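Local coordinates for protein UTP--glucose-1-phosphate uridylyltransferase YngB (Bacillus subtilis, PDB 7O2N) that catalyses the formation of UDP-glucose from glucose-1-phosphate and UTP, a step towards glycolipid synthesis and wall teichoic acid glucosylation, at residues Ala7-Ala12 with Gln39-Glu44; Ile32-Ala37 with Leu270-Met275; Leu54-Arg59 with Gly111-Cys116. All coordinates share one frame; numbering follows the deposited sequence.

Contact 1. Residues Ala7-Ala12 with Gln39-Glu44; sequences AVIPAA and QYIVEE
I9 on strand 6-11 carries its half of this contact alone. It points toward helix 37-47 and meets two side chains there, I41 and V42. One atom of I9, the terminal methyl CD1, does all the touching. It lies 3.9 Å from CG2 of V42 and 4.0 Å from CG2 of I41, so it sits against one branch methyl of each residue. The two approaches differ. I9 runs across V42 at about a right angle but meets I41 at a slant. The torsions of I9 explain the reach: CG1 stands beside the backbone N, opposite the carbonyl carbon (chi1 -47°), and the arm then extends straight (chi2 170°), which carries CD1 outward to the helix. The backbones stay well apart, with the CA atoms of I9 and I41 8.2 Å from each other.

The packing is purely apolar and buried. I41 also packs on L129 of strand 125-129. V42 also packs on I53 of strand 52-57, as does I9.

The helix keeps a polar bond of its own. NE2 of Q39 gives a nearly straight hydrogen bond of 2.8 Å to OE2 of E43, one turn on. The acceptor lies in the amide plane of Q39, but the amide reaches it from above the carboxylate plane of E43. The other amide end, OE1, is bonded to H67, which helps fix the rotation of the amide.

Strand 6-11, helix 37-47 and strand 52-57 follow in this order, and the two strands are parallel neighbours. The contact therefore belongs to a beta-alpha-beta crossover, with the connecting helix on one face of the sheet. This is the Rossmann-like core of a GT-A nucleotidyltransferase. The glycine-rich loop after the first strand probably binds nucleotide, as in relatives.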
ATOM      1  N   ALA A   7      -8.590 -10.993 -22.231  1.00 55.00           N
ATOM      2  CA  ALA A   7      -9.237 -10.281 -21.140  1.00 47.19           C
ATOM      3  C   ALA A   7      -8.867  -8.795 -21.165  1.00 48.03           C
ATOM      4  O   ALA A   7      -7.785  -8.407 -21.613  1.00 50.47           O
ATOM      5  CB  ALA A   7      -8.805 -10.921 -19.852  1.00 45.46           C
ATOM      6  N   VAL A   8      -9.768  -7.961 -20.644  1.00 48.79           N
ATOM      7  CA  VAL A   8      -9.566  -6.517 -20.612  1.00 48.86           C
ATOM      8  C   VAL A   8      -9.719  -5.999 -19.187  1.00 53.00           C
ATOM      9  O   VAL A   8     -10.817  -6.081 -18.627  1.00 60.17           O
ATOM     10  CB  VAL A   8     -10.598  -5.808 -21.496  1.00 44.74           C
ATOM     11  CG1 VAL A   8     -10.335  -4.320 -21.489  1.00 43.94           C
ATOM     12  CG2 VAL A   8     -10.620  -6.347 -22.910  1.00 43.96           C
ATOM     13  N   ILE A   9      -8.642  -5.436 -18.624  1.00 49.23           N
ATOM     14  CA  ILE A   9      -8.733  -4.829 -17.297  1.00 49.08           C
ATOM     15  C   ILE A   9      -8.737  -3.311 -17.458  1.00 46.21           C
ATOM     16  O   ILE A   9      -7.709  -2.749 -17.833  1.00 51.64           O
ATOM     17  CB  ILE A   9      -7.547  -5.263 -16.415  1.00 46.64           C
ATOM     18  CG1 ILE A   9      -7.304  -6.768 -16.473  1.00 47.98           C
ATOM     19  CG2 ILE A   9      -7.713  -4.777 -14.992  1.00 42.71           C
ATOM     20  CD1 ILE A   9      -6.011  -7.184 -15.808  1.00 46.47           C
ATOM     21  N   PRO A  10      -9.843  -2.584 -17.160  1.00 41.85           N
ATOM     22  CA  PRO A  10      -9.831  -1.126 -17.254  1.00 44.52           C
ATOM     23  C   PRO A  10      -9.137  -0.662 -15.973  1.00 45.39           C
ATOM     24  O   PRO A  10      -9.385  -1.216 -14.911  1.00 44.35           O
ATOM     25  CB  PRO A  10     -11.311  -0.725 -17.338  1.00 40.16           C
ATOM     26  CG  PRO A  10     -12.067  -2.041 -17.305  1.00 44.01           C
ATOM     27  CD  PRO A  10     -11.141  -3.078 -16.689  1.00 41.65           C
ATOM     28  N   ALA A  11      -8.216   0.293 -16.099  1.00 46.99           N
ATOM     29  CA  ALA A  11      -7.459   0.764 -14.953  1.00 46.86           C
ATOM     30  C   ALA A  11      -7.105   2.239 -15.123  1.00 52.88           C
ATOM     31  O   ALA A  11      -5.947   2.601 -14.947  1.00 57.25           O
ATOM     32  CB  ALA A  11      -6.205  -0.051 -14.794  1.00 41.78           C
ATOM     33  N   ALA A  12      -8.095   3.091 -15.415  1.00 48.05           N
ATOM     34  CA  ALA A  12      -7.757   4.477 -15.657  1.00 51.26           C
ATOM     35  C   ALA A  12      -8.155   5.360 -14.474  1.00 65.12           C
ATOM     36  O   ALA A  12      -7.787   6.537 -14.454  1.00 77.31           O
ATOM     37  CB  ALA A  12      -8.374   4.936 -16.943  1.00 59.87           C
ATOM     38  N   GLN A  39      -2.296  -7.331  -9.284  1.00 40.43           N
ATOM     39  CA  GLN A  39      -1.694  -8.632  -9.516  1.00 43.82           C
ATOM     40  C   GLN A  39      -2.704  -9.733  -9.239  1.00 48.24           C
ATOM     41  O   GLN A  39      -2.665 -10.778  -9.889  1.00 53.68           O
ATOM     42  CB  GLN A  39      -0.468  -8.891  -8.648  1.00 43.94           C
ATOM     43  CG  GLN A  39       0.236 -10.205  -8.975  1.00 40.27           C
ATOM     44  CD  GLN A  39       1.460 -10.360  -8.104  1.00 45.99           C
ATOM     45  OE1 GLN A  39       2.166  -9.403  -7.787  1.00 49.12           O
ATOM     46  NE2 GLN A  39       1.689 -11.567  -7.632  1.00 44.88           N
ATOM     47  N   TYR A  40      -3.589  -9.501  -8.261  1.00 45.80           N
ATOM     48  CA  TYR A  40      -4.621 -10.485  -7.966  1.00 43.00           C
ATOM     49  C   TYR A  40      -5.462 -10.707  -9.222  1.00 40.10           C
ATOM     50  O   TYR A  40      -5.807 -11.837  -9.527  1.00 39.22           O
ATOM     51  CB  TYR A  40      -5.439 -10.118  -6.720  1.00 43.32           C
ATOM     52  CG  TYR A  40      -4.744 -10.230  -5.379  1.00 44.70           C
ATOM     53  CD1 TYR A  40      -4.768 -11.405  -4.642  1.00 44.38           C
ATOM     54  CD2 TYR A  40      -4.103  -9.140  -4.819  1.00 44.66           C
ATOM     55  CE1 TYR A  40      -4.136 -11.510  -3.415  1.00 45.68           C
ATOM     56  CE2 TYR A  40      -3.490  -9.213  -3.583  1.00 47.69           C
ATOM     57  CZ  TYR A  40      -3.500 -10.403  -2.881  1.00 50.77           C
ATOM     58  OH  TYR A  40      -2.876 -10.459  -1.665  1.00 57.33           O
ATOM     59  N   ILE A  41      -5.756  -9.628  -9.959  1.00 45.24           N
ATOM     60  CA  ILE A  41      -6.650  -9.698 -11.101  1.00 49.44           C
ATOM     61  C   ILE A  41      -5.988 -10.479 -12.229  1.00 53.57           C
ATOM     62  O   ILE A  41      -6.613 -11.370 -12.806  1.00 56.00           O
ATOM     63  CB  ILE A  41      -7.073  -8.312 -11.597  1.00 49.36           C
ATOM     64  CG1 ILE A  41      -7.540  -7.411 -10.453  1.00 62.96           C
ATOM     65  CG2 ILE A  41      -8.138  -8.489 -12.659  1.00 48.08           C
ATOM     66  CD1 ILE A  41      -7.822  -5.982 -10.856  1.00 66.40           C
ATOM     67  N   VAL A  42      -4.727 -10.144 -12.527  1.00 49.75           N
ATOM     68  CA  VAL A  42      -3.967 -10.887 -13.520  1.00 51.66           C
ATOM     69  C   VAL A  42      -3.840 -12.364 -13.125  1.00 53.47           C
ATOM     70  O   VAL A  42      -3.843 -13.232 -13.990  1.00 53.15           O
ATOM     71  CB  VAL A  42      -2.590 -10.251 -13.788  1.00 53.00           C
ATOM     72  CG1 VAL A  42      -1.721 -11.136 -14.680  1.00 52.28           C
ATOM     73  CG2 VAL A  42      -2.759  -8.876 -14.408  1.00 50.26           C
ATOM     74  N   GLU A  43      -3.725 -12.648 -11.821  1.00 51.09           N
ATOM     75  CA  GLU A  43      -3.638 -14.016 -11.332  1.00 46.42           C
ATOM     76  C   GLU A  43      -4.936 -14.776 -11.565  1.00 44.26           C
ATOM     77  O   GLU A  43      -4.920 -15.878 -12.081  1.00 44.29           O
ATOM     78  CB  GLU A  43      -3.161 -14.025  -9.894  1.00 43.81           C
ATOM     79  CG  GLU A  43      -1.643 -13.995  -9.846  1.00 49.57           C
ATOM     80  CD  GLU A  43      -1.063 -13.702  -8.480  1.00 61.11           C
ATOM     81  OE1 GLU A  43      -1.844 -13.411  -7.556  1.00 73.07           O
ATOM     82  OE2 GLU A  43       0.160 -13.765  -8.334  1.00 70.46           O
ATOM     83  N   GLU A  44      -6.070 -14.162 -11.242  1.00 54.72           N
ATOM     84  CA  GLU A  44      -7.353 -14.754 -11.579  1.00 54.11           C
ATOM     85  C   GLU A  44      -7.335 -15.169 -13.049  1.00 52.38           C
ATOM     86  O   GLU A  44      -7.495 -16.349 -13.355  1.00 57.25           O
ATOM     87  CB  GLU A  44      -8.501 -13.800 -11.262  1.00 49.30           C
ATOM     88  CG  GLU A  44      -9.827 -14.519 -11.114  1.00 54.54           C
ATOM     89  CD  GLU A  44     -11.019 -13.614 -10.837  1.00 65.67           C
ATOM     90  OE1 GLU A  44     -10.994 -12.839  -9.834  1.00 71.27           O
ATOM     91  OE2 GLU A  44     -11.986 -13.694 -11.603  1.00 64.50           O
TER

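Contact 2. Residues Ile32-Ala37 with Leu270-Met275; sequences IVDKPA and LMRPEM
V33 and D34 meet R272 in two different ways. The more enclosed part is round V33. Its CG1 lies over one face of the R272 guanidinium, 3.7 Å from NH1, and is 4.1 Å from SD of M275. That sulfur sits at the guanidinium edge, in its plane. V33 also packs on I268 of helix 258-269.

The buried D34 adds charge. Its CG stands between the backbone N and the carbonyl carbon (chi1 59°), which turns the carboxylate to R272. OD2 forms a salt bridge with NH2 of R272 at 3.1 Å, but the approach is oblique and the carboxylate and guanidinium planes are 81° apart. OD2 also bridges to K258 of the second subunit. D34, R272 and E274 make a salt-bridge network that joins the loop before helix 37-47 to the start of the C-terminal helix 273-295, beside the dimer interface. An alanine in place of D34 would probably leave R272 with E274 as its remaining partner in this network, and deprive K258 of the second subunit of its bridge to this loop.

The outer side is looser. E274 is exposed, and its OE2 lies over the other guanidinium face, held by charge alone.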
ATOM      1  N   ILE A  32      -2.405  -5.481  -1.267  1.00 51.72           N
ATOM      2  CA  ILE A  32      -3.474  -6.109  -0.528  1.00 46.22           C
ATOM      3  C   ILE A  32      -2.913  -6.981   0.577  1.00 56.50           C
ATOM      4  O   ILE A  32      -3.167  -6.687   1.745  1.00 85.11           O
ATOM      5  CB  ILE A  32      -4.533  -6.775  -1.405  1.00 47.56           C
ATOM      6  CG1 ILE A  32      -5.518  -5.710  -1.895  1.00 48.32           C
ATOM      7  CG2 ILE A  32      -5.246  -7.874  -0.625  1.00 49.23           C
ATOM      8  CD1 ILE A  32      -5.878  -4.667  -0.854  1.00 44.78           C
ATOM      9  N   VAL A  33      -2.147  -8.031   0.273  1.00 46.96           N
ATOM     10  CA  VAL A  33      -1.405  -8.438   1.458  1.00 50.04           C
ATOM     11  C   VAL A  33      -0.002  -7.832   1.374  1.00 55.79           C
ATOM     12  O   VAL A  33       0.423  -7.043   2.215  1.00 55.96           O
ATOM     13  CB  VAL A  33      -1.452  -9.948   1.729  1.00 45.57           C
ATOM     14  CG1 VAL A  33      -0.386 -10.406   2.723  1.00 41.66           C
ATOM     15  CG2 VAL A  33      -2.833 -10.341   2.198  1.00 36.13           C
ATOM     16  N   ASP A  34       0.634  -8.108   0.247  1.00 51.78           N
ATOM     17  CA  ASP A  34       1.979  -7.690  -0.046  1.00 48.87           C
ATOM     18  C   ASP A  34       2.063  -7.789  -1.564  1.00 52.32           C
ATOM     19  O   ASP A  34       3.137  -7.755  -2.158  1.00 54.62           O
ATOM     20  CB  ASP A  34       2.935  -8.654   0.656  1.00 50.67           C
ATOM     21  CG  ASP A  34       2.763 -10.106   0.229  1.00 53.47           C
ATOM     22  OD1 ASP A  34       1.765 -10.435  -0.434  1.00 54.81           O
ATOM     23  OD2 ASP A  34       3.644 -10.906   0.552  1.00 59.44           O
ATOM     24  N   LYS A  35       0.881  -7.981  -2.155  1.00 47.21           N
ATOM     25  CA  LYS A  35       0.690  -7.984  -3.588  1.00 52.61           C
ATOM     26  C   LYS A  35      -0.160  -6.782  -3.980  1.00 60.24           C
ATOM     27  O   LYS A  35      -1.174  -6.463  -3.343  1.00 62.64           O
ATOM     28  CB  LYS A  35      -0.099  -9.223  -3.994  1.00 58.42           C
ATOM     29  CG  LYS A  35       0.480 -10.487  -3.409  1.00 69.48           C
ATOM     30  CD  LYS A  35       0.509 -11.592  -4.400  1.00 74.00           C
ATOM     31  CE  LYS A  35      -0.865 -12.110  -4.734  1.00 68.69           C
ATOM     32  NZ  LYS A  35      -0.708 -13.438  -5.357  1.00 67.39           N
ATOM     33  N   PRO A  36       0.229  -6.087  -5.070  1.00 54.54           N
ATOM     34  CA  PRO A  36      -0.609  -5.040  -5.647  1.00 54.25           C
ATOM     35  C   PRO A  36      -1.930  -5.659  -6.092  1.00 48.96           C
ATOM     36  O   PRO A  36      -1.969  -6.773  -6.604  1.00 42.37           O
ATOM     37  CB  PRO A  36       0.226  -4.578  -6.848  1.00 52.68           C
ATOM     38  CG  PRO A  36       1.634  -4.880  -6.411  1.00 47.44           C
ATOM     39  CD  PRO A  36       1.506  -6.241  -5.772  1.00 50.22           C
ATOM     40  N   ALA A  37      -3.007  -4.900  -5.880  1.00 44.21           N
ATOM     41  CA  ALA A  37      -4.331  -5.391  -6.174  1.00 36.75           C
ATOM     42  C   ALA A  37      -4.345  -5.898  -7.616  1.00 41.04           C
ATOM     43  O   ALA A  37      -4.864  -6.968  -7.925  1.00 36.34           O
ATOM     44  CB  ALA A  37      -5.310  -4.283  -5.915  1.00 33.55           C
ATOM     45  N   LEU A 270      -4.633 -14.276   6.769  1.00 61.06           N
ATOM     46  CA  LEU A 270      -4.934 -15.410   7.631  1.00 59.89           C
ATOM     47  C   LEU A 270      -4.873 -16.707   6.838  1.00 60.46           C
ATOM     48  O   LEU A 270      -4.823 -17.778   7.434  1.00 68.00           O
ATOM     49  CB  LEU A 270      -6.319 -15.217   8.261  1.00 52.97           C
ATOM     50  CG  LEU A 270      -6.335 -14.231   9.425  1.00 45.77           C
ATOM     51  CD1 LEU A 270      -7.731 -13.803   9.795  1.00 38.47           C
ATOM     52  CD2 LEU A 270      -5.630 -14.827  10.623  1.00 52.75           C
ATOM     53  N   MET A 271      -4.877 -16.597   5.506  1.00 56.07           N
ATOM     54  CA  MET A 271      -4.853 -17.790   4.689  1.00 60.00           C
ATOM     55  C   MET A 271      -3.409 -18.147   4.350  1.00 64.16           C
ATOM     56  O   MET A 271      -3.147 -19.229   3.827  1.00 69.89           O
ATOM     57  CB  MET A 271      -5.691 -17.612   3.426  1.00 59.85           C
ATOM     58  CG  MET A 271      -7.180 -17.546   3.722  1.00 66.39           C
ATOM     59  SD  MET A 271      -8.149 -16.911   2.286  1.00 87.45           S
ATOM     60  CE  MET A 271      -9.838 -16.923   2.901  1.00 76.60           C
ATOM     61  N   ARG A 272      -2.464 -17.267   4.692  1.00 62.88           N
ATOM     62  CA  ARG A 272      -1.079 -17.561   4.357  1.00 66.33           C
ATOM     63  C   ARG A 272      -0.358 -18.148   5.563  1.00 70.06           C
ATOM     64  O   ARG A 272      -0.142 -17.463   6.568  1.00 70.76           O
ATOM     65  CB  ARG A 272      -0.398 -16.401   3.620  1.00 75.66           C
ATOM     66  CG  ARG A 272      -0.625 -16.479   2.116  1.00 74.64           C
ATOM     67  CD  ARG A 272      -0.955 -15.162   1.472  1.00 67.83           C
ATOM     68  NE  ARG A 272       0.294 -14.699   0.898  1.00 63.61           N
ATOM     69  CZ  ARG A 272       1.232 -14.058   1.578  1.00 61.93           C
ATOM     70  NH1 ARG A 272       1.060 -13.812   2.864  1.00 75.64           N
ATOM     71  NH2 ARG A 272       2.345 -13.688   0.987  1.00 53.38           N
ATOM     72  N   PRO A 273       0.026 -19.446   5.461  1.00 81.26           N
ATOM     73  CA  PRO A 273       0.576 -20.200   6.588  1.00 76.18           C
ATOM     74  C   PRO A 273       1.744 -19.493   7.263  1.00 77.39           C
ATOM     75  O   PRO A 273       1.871 -19.569   8.482  1.00 82.17           O
ATOM     76  CB  PRO A 273       1.039 -21.532   5.974  1.00 80.99           C
ATOM     77  CG  PRO A 273       0.992 -21.318   4.478  1.00 87.57           C
ATOM     78  CD  PRO A 273      -0.069 -20.269   4.240  1.00 79.80           C
ATOM     79  N   GLU A 274       2.562 -18.789   6.467  1.00 67.97           N
ATOM     80  CA  GLU A 274       3.746 -18.123   6.983  1.00 73.37           C
ATOM     81  C   GLU A 274       3.348 -17.011   7.950  1.00 80.55           C
ATOM     82  O   GLU A 274       4.048 -16.805   8.946  1.00 78.43           O
ATOM     83  CB  GLU A 274       4.720 -17.690   5.877  1.00 79.92           C
ATOM     84  CG  GLU A 274       4.126 -16.792   4.792  1.00 81.46           C
ATOM     85  CD  GLU A 274       3.211 -17.434   3.752  1.00 87.26           C
ATOM     86  OE1 GLU A 274       2.703 -18.556   4.004  1.00 82.32           O
ATOM     87  OE2 GLU A 274       2.994 -16.808   2.686  1.00 88.90           O
ATOM     88  N   MET A 275       2.220 -16.320   7.682  1.00 80.23           N
ATOM     89  CA  MET A 275       1.883 -15.202   8.553  1.00 78.28           C
ATOM     90  C   MET A 275       0.716 -15.518   9.483  1.00 76.30           C
ATOM     91  O   MET A 275       0.467 -14.761  10.431  1.00 78.62           O
ATOM     92  CB  MET A 275       1.667 -13.863   7.835  1.00 83.09           C
ATOM     93  CG  MET A 275       1.321 -13.927   6.356  1.00 84.10           C
ATOM     94  SD  MET A 275       1.846 -12.393   5.510  1.00 90.35           S
ATOM     95  CE  MET A 275       1.546 -11.144   6.769  1.00 96.17           C
TER

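Contact 3. Residues Leu54-Arg59 with Gly111-Cys116; sequences LIITGR and GHAVLC
Strand 52-57 and helix 109-116 come closest at I56 and A113, whose CA atoms are 6.6 Å apart, a short spacing that the small alanine probably allows. The side chain of I56 points toward the helix and does nearly all the work on the strand side. Its CG1 rests 3.6 Å from the carbonyl O of A113. Its CG2 meets the methyl of the same residue, with 4.4 Å from CG2 to CB of A113. The CG1 arm goes on along the helix: its end, CD1, lies 4.3 Å from CB of C116. I56 thus spans the turn from A113 to C116: CG2 stays at A113, while the CG1 arm passes the A113 carbonyl and ends at C116. Its bend (chi2 -47°) keeps CD1 close to both, as CD1 is also 3.9 Å from the A113 O. C116 points toward the strand and presents CB rather than its sulfur.

The helix is held by its own backbone, with L115 N bonded to G111 O and C116 N to H112 O. G111 has a positive phi (92°). A side chain there would run into the carbonyl oxygen of the preceding residue.

Across the contact I56 meets methyl and methylene groups and one backbone carbonyl, in a buried layer. I56 further touches V8 of strand 6-11 and I102 of strand 98-103. Strand 52-57 runs between these two, parallel to both. Helix 109-116 follows strand 98-103 and leads on toward strand 125-129, a helical connection of the Rossmann-like sheet. It packs on I56 at one side and on helix 213-219 at another, where V114 meets L217 and L115 meets F214 and L217.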
ATOM      1  N   LEU A  54      -5.278  -6.895 -22.000  1.00 48.52           N
ATOM      2  CA  LEU A  54      -5.089  -5.498 -22.341  1.00 44.26           C
ATOM      3  C   LEU A  54      -5.522  -4.656 -21.147  1.00 47.62           C
ATOM      4  O   LEU A  54      -6.652  -4.750 -20.675  1.00 52.98           O
ATOM      5  CB  LEU A  54      -5.946  -5.153 -23.557  1.00 39.86           C
ATOM      6  CG  LEU A  54      -5.934  -3.678 -23.962  1.00 40.37           C
ATOM      7  CD1 LEU A  54      -4.519  -3.160 -24.230  1.00 41.00           C
ATOM      8  CD2 LEU A  54      -6.782  -3.461 -25.199  1.00 41.60           C
ATOM      9  N   ILE A  55      -4.601  -3.841 -20.649  1.00 45.81           N
ATOM     10  CA  ILE A  55      -4.937  -2.904 -19.598  1.00 42.77           C
ATOM     11  C   ILE A  55      -5.159  -1.554 -20.259  1.00 47.37           C
ATOM     12  O   ILE A  55      -4.305  -1.076 -21.005  1.00 52.40           O
ATOM     13  CB  ILE A  55      -3.810  -2.839 -18.554  1.00 42.44           C
ATOM     14  CG1 ILE A  55      -3.548  -4.210 -17.931  1.00 40.99           C
ATOM     15  CG2 ILE A  55      -4.110  -1.769 -17.516  1.00 41.87           C
ATOM     16  CD1 ILE A  55      -2.394  -4.223 -16.987  1.00 38.93           C
ATOM     17  N   ILE A  56      -6.345  -0.985 -20.031  1.00 47.84           N
ATOM     18  CA  ILE A  56      -6.631   0.369 -20.466  1.00 41.76           C
ATOM     19  C   ILE A  56      -6.140   1.230 -19.310  1.00 45.89           C
ATOM     20  O   ILE A  56      -6.743   1.259 -18.238  1.00 49.92           O
ATOM     21  CB  ILE A  56      -8.135   0.587 -20.736  1.00 39.13           C
ATOM     22  CG1 ILE A  56      -8.864  -0.575 -21.436  1.00 40.92           C
ATOM     23  CG2 ILE A  56      -8.391   1.931 -21.390  1.00 36.68           C
ATOM     24  CD1 ILE A  56      -8.207  -1.186 -22.649  1.00 39.04           C
ATOM     25  N   THR A  57      -4.983   1.855 -19.512  1.00 46.20           N
ATOM     26  CA  THR A  57      -4.345   2.603 -18.448  1.00 45.47           C
ATOM     27  C   THR A  57      -4.492   4.090 -18.751  1.00 44.39           C
ATOM     28  O   THR A  57      -4.921   4.455 -19.838  1.00 44.97           O
ATOM     29  CB  THR A  57      -2.888   2.138 -18.297  1.00 46.97           C
ATOM     30  OG1 THR A  57      -2.268   2.875 -17.238  1.00 52.94           O
ATOM     31  CG2 THR A  57      -2.068   2.324 -19.555  1.00 42.82           C
ATOM     32  N   GLY A  58      -4.094   4.932 -17.798  1.00 46.58           N
ATOM     33  CA  GLY A  58      -4.059   6.379 -17.957  1.00 51.29           C
ATOM     34  C   GLY A  58      -2.675   6.962 -17.656  1.00 60.09           C
ATOM     35  O   GLY A  58      -1.667   6.260 -17.762  1.00 59.32           O
ATOM     36  N   ARG A  59      -2.643   8.249 -17.271  1.00 65.87           N
ATOM     37  CA  ARG A  59      -1.405   8.977 -17.032  1.00 57.91           C
ATOM     38  C   ARG A  59      -0.813   8.577 -15.683  1.00 59.38           C
ATOM     39  O   ARG A  59      -1.539   8.272 -14.731  1.00 50.42           O
ATOM     40  CB  ARG A  59      -1.668  10.481 -17.091  1.00 61.76           C
ATOM     41  CG  ARG A  59      -1.417  11.108 -18.458  1.00 74.71           C
ATOM     42  CD  ARG A  59      -2.172  12.405 -18.752  1.00 77.20           C
ATOM     43  NE  ARG A  59      -3.251  12.347 -19.741  1.00 78.95           N
ATOM     44  CZ  ARG A  59      -4.483  11.885 -19.511  1.00 87.11           C
ATOM     45  NH1 ARG A  59      -4.812  11.424 -18.315  1.00108.08           N
ATOM     46  NH2 ARG A  59      -5.384  11.873 -20.478  1.00 74.89           N
ATOM     47  N   GLY A 111     -17.018   0.770 -20.664  1.00 66.66           N
ATOM     48  CA  GLY A 111     -17.896   1.082 -21.780  1.00 66.98           C
ATOM     49  C   GLY A 111     -17.098   1.754 -22.892  1.00 72.89           C
ATOM     50  O   GLY A 111     -16.738   1.084 -23.847  1.00 68.76           O
ATOM     51  N   HIS A 112     -16.775   3.048 -22.732  1.00 72.45           N
ATOM     52  CA  HIS A 112     -15.793   3.631 -23.633  1.00 72.83           C
ATOM     53  C   HIS A 112     -14.524   2.779 -23.583  1.00 66.79           C
ATOM     54  O   HIS A 112     -14.019   2.333 -24.615  1.00 71.33           O
ATOM     55  CB  HIS A 112     -15.546   5.125 -23.360  1.00 86.44           C
ATOM     56  CG  HIS A 112     -14.367   5.634 -24.131  1.00 97.62           C
ATOM     57  ND1 HIS A 112     -13.150   5.945 -23.525  1.00 97.69           N
ATOM     58  CD2 HIS A 112     -14.188   5.820 -25.459  1.00 94.74           C
ATOM     59  CE1 HIS A 112     -12.290   6.344 -24.442  1.00 95.77           C
ATOM     60  NE2 HIS A 112     -12.903   6.271 -25.639  1.00103.02           N
ATOM     61  N   ALA A 113     -14.070   2.507 -22.352  1.00 66.21           N
ATOM     62  CA  ALA A 113     -12.874   1.727 -22.066  1.00 63.17           C
ATOM     63  C   ALA A 113     -12.921   0.379 -22.772  1.00 64.60           C
ATOM     64  O   ALA A 113     -11.918  -0.047 -23.337  1.00 61.77           O
ATOM     65  CB  ALA A 113     -12.691   1.561 -20.582  1.00 58.86           C
ATOM     66  N   VAL A 114     -14.084  -0.278 -22.742  1.00 57.94           N
ATOM     67  CA  VAL A 114     -14.234  -1.569 -23.380  1.00 58.57           C
ATOM     68  C   VAL A 114     -14.112  -1.413 -24.897  1.00 66.81           C
ATOM     69  O   VAL A 114     -13.665  -2.332 -25.580  1.00 70.34           O
ATOM     70  CB  VAL A 114     -15.563  -2.228 -22.964  1.00 60.15           C
ATOM     71  CG1 VAL A 114     -15.800  -3.567 -23.660  1.00 58.77           C
ATOM     72  CG2 VAL A 114     -15.640  -2.377 -21.449  1.00 62.72           C
ATOM     73  N   LEU A 115     -14.504  -0.246 -25.420  1.00 64.10           N
ATOM     74  CA  LEU A 115     -14.480  -0.029 -26.854  1.00 63.45           C
ATOM     75  C   LEU A 115     -13.038   0.038 -27.346  1.00 68.22           C
ATOM     76  O   LEU A 115     -12.731  -0.425 -28.457  1.00 67.95           O
ATOM     77  CB  LEU A 115     -15.233   1.261 -27.186  1.00 64.98           C
ATOM     78  CG  LEU A 115     -16.651   1.052 -27.713  1.00 76.63           C
ATOM     79  CD1 LEU A 115     -17.223   2.353 -28.249  1.00 71.28           C
ATOM     80  CD2 LEU A 115     -16.705  -0.059 -28.764  1.00 75.84           C
ATOM     81  N   CYS A 116     -12.165   0.611 -26.502  1.00 63.39           N
ATOM     82  CA  CYS A 116     -10.751   0.747 -26.822  1.00 67.01           C
ATOM     83  C   CYS A 116     -10.166  -0.615 -27.190  1.00 59.23           C
ATOM     84  O   CYS A 116      -9.308  -0.715 -28.058  1.00 63.47           O
ATOM     85  CB  CYS A 116      -9.973   1.338 -25.648  1.00 80.18           C
ATOM     86  SG  CYS A 116     -10.395   3.060 -25.250  1.00 81.69           S
TER

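Contacts 1 and 3 share one sheet. Their strands, 6-11 and 52-57, are parallel neighbours, joined by backbone bonds. Their centres are 12 Å apart. I9 and I56 point to opposite faces, so helices 37-47 and 109-116 sandwich the sheet. Contact 1 closes before contact 3 opens. Contact 2 lies further out, its centre 18 Å from that of contact 1 and 28 Å from that of contact 3. Its segments lie 233 residues apart and alternate with those of contact 1; contact 3 is nested in the loop it closes. K35 bridges to E43 and V33 N probably bonds to Y40 OH, tying it to helix 37-47. The core is thus linked to the C-terminal helix near the dimer interface.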